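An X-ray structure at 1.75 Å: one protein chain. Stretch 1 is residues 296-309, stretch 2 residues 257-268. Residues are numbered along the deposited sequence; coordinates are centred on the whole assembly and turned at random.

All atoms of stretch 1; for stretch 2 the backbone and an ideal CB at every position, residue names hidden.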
# COMPACT_ATOMS: atom_id res chain seq x y z
N VAL A 296 -1.65 7.57 27.72
CA VAL A 296 -0.30 7.89 27.24
C VAL A 296 0.60 6.67 27.38
O VAL A 296 0.67 6.07 28.46
CB VAL A 296 0.35 9.07 28.00
CG1 VAL A 296 1.78 9.27 27.55
CG2 VAL A 296 -0.51 10.33 27.83
N LEU A 297 1.25 6.27 26.28
CA LEU A 297 2.20 5.18 26.33
C LEU A 297 3.59 5.75 26.54
O LEU A 297 3.98 6.73 25.89
CB LEU A 297 2.23 4.37 25.04
CG LEU A 297 1.05 3.46 24.73
CD1 LEU A 297 1.10 3.06 23.24
CD2 LEU A 297 1.01 2.26 25.66
N GLU A 298 4.33 5.09 27.41
CA GLU A 298 5.72 5.43 27.67
C GLU A 298 6.51 5.41 26.37
O GLU A 298 6.38 4.46 25.61
CB GLU A 298 6.30 4.40 28.62
CG GLU A 298 7.48 4.90 29.33
CD GLU A 298 7.96 3.95 30.41
OE1 GLU A 298 7.21 3.08 30.89
OE2 GLU A 298 9.13 4.13 30.78
N HIS A 299 7.28 6.47 26.09
CA HIS A 299 8.09 6.52 24.87
C HIS A 299 9.33 7.41 24.98
O HIS A 299 9.43 8.29 25.84
CB HIS A 299 7.24 7.01 23.68
CG HIS A 299 6.68 8.38 23.88
ND1 HIS A 299 5.60 8.63 24.69
CD2 HIS A 299 7.10 9.58 23.43
CE1 HIS A 299 5.36 9.93 24.72
NE2 HIS A 299 6.26 10.53 23.95
N VAL A 300 10.26 7.18 24.04
CA VAL A 300 11.50 7.93 24.02
C VAL A 300 11.65 8.72 22.72
O VAL A 300 11.65 8.14 21.62
CB VAL A 300 12.72 7.00 24.21
CG1 VAL A 300 13.98 7.83 24.36
CG2 VAL A 300 12.52 6.02 25.40
N ARG A 301 11.74 10.05 22.83
CA ARG A 301 11.95 10.89 21.69
C ARG A 301 13.44 10.85 21.30
O ARG A 301 14.31 10.61 22.15
CB ARG A 301 11.46 12.30 21.97
CG ARG A 301 9.96 12.43 22.14
CD ARG A 301 9.25 12.29 20.81
NE ARG A 301 7.79 12.42 20.86
CZ ARG A 301 6.92 11.48 20.48
NH1 ARG A 301 7.30 10.29 20.03
NH2 ARG A 301 5.62 11.76 20.54
N SER A 302 13.71 11.07 20.01
CA SER A 302 15.02 10.84 19.41
C SER A 302 15.89 12.06 19.08
O SER A 302 17.08 11.90 18.83
CB SER A 302 14.83 10.04 18.12
OG SER A 302 14.33 10.85 17.10
N GLY A 303 15.31 13.26 19.09
CA GLY A 303 16.00 14.47 18.64
C GLY A 303 15.60 14.97 17.27
O GLY A 303 15.94 16.09 16.89
N HIS A 304 14.88 14.15 16.50
CA HIS A 304 14.45 14.54 15.14
C HIS A 304 13.17 13.79 14.75
O HIS A 304 13.03 12.60 15.03
CB HIS A 304 15.56 14.24 14.11
CG HIS A 304 15.36 14.90 12.78
ND1 HIS A 304 14.51 14.39 11.82
CD2 HIS A 304 15.91 16.02 12.26
CE1 HIS A 304 14.54 15.18 10.76
NE2 HIS A 304 15.38 16.17 11.00
N ALA A 305 12.27 14.50 14.08
CA ALA A 305 11.02 13.93 13.59
C ALA A 305 11.20 12.61 12.87
O ALA A 305 10.41 11.68 13.05
CB ALA A 305 10.35 14.91 12.64
N LEU A 306 12.22 12.50 12.01
CA LEU A 306 12.34 11.32 11.16
C LEU A 306 12.91 10.05 11.84
O LEU A 306 12.72 8.95 11.35
CB LEU A 306 13.15 11.67 9.90
CG LEU A 306 12.42 12.65 8.96
CD1 LEU A 306 13.31 13.05 7.77
CD2 LEU A 306 11.11 12.03 8.52
N THR A 307 13.63 10.22 12.93
CA THR A 307 14.17 9.09 13.69
C THR A 307 13.20 8.64 14.79
O THR A 307 13.29 7.52 15.28
CB THR A 307 15.59 9.41 14.27
OG1 THR A 307 15.60 10.77 14.75
CG2 THR A 307 16.69 9.27 13.17
N ASP A 308 12.23 9.48 15.15
CA ASP A 308 11.29 9.14 16.23
C ASP A 308 10.58 7.81 16.05
O ASP A 308 10.46 7.06 17.01
CB ASP A 308 10.26 10.26 16.48
CG ASP A 308 10.77 11.36 17.45
OD1 ASP A 308 11.92 11.32 17.94
OD2 ASP A 308 9.97 12.28 17.68
N PRO A 309 10.08 7.50 14.84
CA PRO A 309 9.39 6.22 14.67
C PRO A 309 10.21 4.97 15.00
O PRO A 309 9.63 3.99 15.42
CB PRO A 309 8.94 6.26 13.20
CG PRO A 309 8.81 7.71 12.90
CD PRO A 309 9.98 8.33 13.62
N UNK A 257 -6.51 -0.12 20.53
CA UNK A 257 -5.99 0.72 19.46
C UNK A 257 -4.68 1.34 19.95
O UNK A 257 -4.60 1.84 21.07
CB UNK A 257 -7.00 1.80 19.05
N UNK A 258 -3.65 1.29 19.11
CA UNK A 258 -2.36 1.85 19.45
C UNK A 258 -1.98 2.92 18.43
O UNK A 258 -1.74 2.61 17.26
CB UNK A 258 -1.29 0.75 19.51
N UNK A 259 -1.91 4.17 18.88
CA UNK A 259 -1.54 5.28 18.02
C UNK A 259 -0.05 5.59 18.07
O UNK A 259 0.47 6.00 19.11
CB UNK A 259 -2.34 6.53 18.41
N UNK A 260 0.62 5.37 16.94
CA UNK A 260 2.03 5.70 16.75
C UNK A 260 2.17 7.18 16.43
O UNK A 260 1.86 7.61 15.32
CB UNK A 260 2.65 4.85 15.64
N UNK A 261 2.60 7.94 17.44
CA UNK A 261 2.84 9.39 17.30
C UNK A 261 4.33 9.74 17.47
O UNK A 261 4.92 9.45 18.51
CB UNK A 261 2.01 10.16 18.33
N UNK A 262 4.93 10.32 16.42
CA UNK A 262 6.28 10.84 16.48
C UNK A 262 6.17 12.31 16.88
O UNK A 262 5.10 12.90 16.80
CB UNK A 262 7.01 10.66 15.15
N UNK A 263 7.29 12.88 17.34
CA UNK A 263 7.35 14.32 17.67
C UNK A 263 7.56 15.13 16.40
O UNK A 263 8.63 15.71 16.18
CB UNK A 263 8.47 14.61 18.67
N UNK A 264 6.52 15.18 15.58
CA UNK A 264 6.53 15.87 14.32
C UNK A 264 5.19 16.57 14.13
O UNK A 264 4.40 16.66 15.08
CB UNK A 264 6.82 14.90 13.17
N UNK A 265 4.95 17.10 12.94
CA UNK A 265 3.70 17.84 12.64
C UNK A 265 2.43 16.99 12.74
O UNK A 265 1.33 17.54 12.87
CB UNK A 265 3.78 18.43 11.23
N UNK A 266 2.58 15.67 12.69
CA UNK A 266 1.45 14.74 12.78
C UNK A 266 1.12 14.35 14.22
O UNK A 266 0.10 13.68 14.46
CB UNK A 266 1.75 13.48 11.97
N UNK A 267 1.92 14.78 15.18
CA UNK A 267 1.68 14.40 16.56
C UNK A 267 0.31 14.90 17.01
O UNK A 267 -0.48 14.14 17.54
CB UNK A 267 2.78 14.95 17.47
N UNK A 268 0.01 16.19 16.79
CA UNK A 268 -1.29 16.72 17.22
C UNK A 268 -2.51 16.05 16.54
O UNK A 268 -3.44 15.63 17.23
CB UNK A 268 -1.33 18.22 16.94

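Position 257 begins an extended segment, and its ideal CB has nothing of stretch 1 within 5.5 Å. The contact sets no preference; the residue is Val 257.

At 258 the CA-to-CB bond runs sideways, yet the ideal CB lies 5.0 Å from Leu 297 CD1. An apolar side chain long enough to close that gap would suit, such as leucine, isoleucine or methionine. Leu 258, with chi1 and chi2 both t, brings its CD2 to 3.5 Å from Leu 297 CD1.

Positions 259 and 260 point sideways, with nothing of stretch 1 near their ideal CB atoms, so many residues would fit. They are Gly 259 and Phe 260.

At 261 the backbone matters most. Its carbonyl O accepts from Arg 301 NH1 at 2.9 Å and, weakly, from Arg 301 NH2 at 3.2 Å, an approach near the guanidinium plane. The ideal CB is 4.5 Å from Arg 301 NH2, which favours no particular side chain. Ala 261 is deposited.

Position 262 is more restrictive: its ideal CB is 3.5 Å from Asp 308 CB and 4.1 Å from both Pro 309 CD and Ala 305 O. A small side chain, alanine or perhaps serine, is the natural choice. The methyl of Ala 262 packs at 3.6 Å from Asp 308 CB, while its CA lies over a face of the Arg 301 guanidinium.

At 263 an ideal CB would clash with Asp 308 OD2 at 2.9 Å and sit tightly, 3.2 Å, from Arg 301 NE; these neighbours argue for glycine. Gly 263 leaves that space free, and its N donates to Asp 308 OD2 at 2.8 Å.

The CA-to-CB bond of 264 points toward stretch 1, its ideal CB 3.6 Å from Ala 305 CB. Because the backbone makes a type I turn from 264 to 267, aspartate, asparagine, serine or threonine could cap it. Asp 264 does so: its OD1 accepts from the N of 266 at 2.9 Å. Its OD2 takes a 2.7 Å bond from water 1, which also donates weakly to Ala 305 O.

Positions 265 and 266 are the middle of the turn and do not contact stretch 1, leaving the choice broad; they are Ala 265 and Ala 266.

At 267 CB points toward stretch 1, 5.3 Å from Arg 301 NH2. An acidic side chain could answer that charge. Glu 267 forms a salt bridge, OE2 to Arg 301 NH2 at 3.0 Å, and water 2 links OE2 to Arg 301 NE.

Position 268, helical and out of reach, is Ala 268.

Stretch 2 257-268: VLGFAAGDAAEA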
# COMPACT_ATOMS: atom_id res chain seq x y z
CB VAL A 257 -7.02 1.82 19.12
CG1 VAL A 257 -6.50 2.74 18.02
CG2 VAL A 257 -8.37 1.19 18.73
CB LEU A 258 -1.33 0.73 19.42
CG LEU A 258 0.01 0.92 20.13
CD1 LEU A 258 0.88 -0.32 19.91
CD2 LEU A 258 0.76 2.21 19.83
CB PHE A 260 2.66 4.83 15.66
CG PHE A 260 2.90 3.40 16.11
CD1 PHE A 260 4.02 3.08 16.82
CD2 PHE A 260 1.98 2.39 15.83
CE1 PHE A 260 4.25 1.77 17.22
CE2 PHE A 260 2.20 1.09 16.21
CZ PHE A 260 3.32 0.77 16.90
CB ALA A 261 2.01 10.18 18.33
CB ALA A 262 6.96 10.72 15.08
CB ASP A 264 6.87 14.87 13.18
CG ASP A 264 5.75 13.87 12.89
OD1 ASP A 264 4.73 13.90 13.60
OD2 ASP A 264 5.93 13.06 11.90
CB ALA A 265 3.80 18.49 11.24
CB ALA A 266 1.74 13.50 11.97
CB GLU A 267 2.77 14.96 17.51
CG GLU A 267 2.78 14.26 18.86
CD GLU A 267 3.79 14.80 19.83
OE1 GLU A 267 4.43 15.83 19.56
OE2 GLU A 267 3.96 14.18 20.90
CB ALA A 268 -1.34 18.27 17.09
O HOH W 1 8.27 12.50 10.70
O HOH W 2 6.65 14.82 21.49
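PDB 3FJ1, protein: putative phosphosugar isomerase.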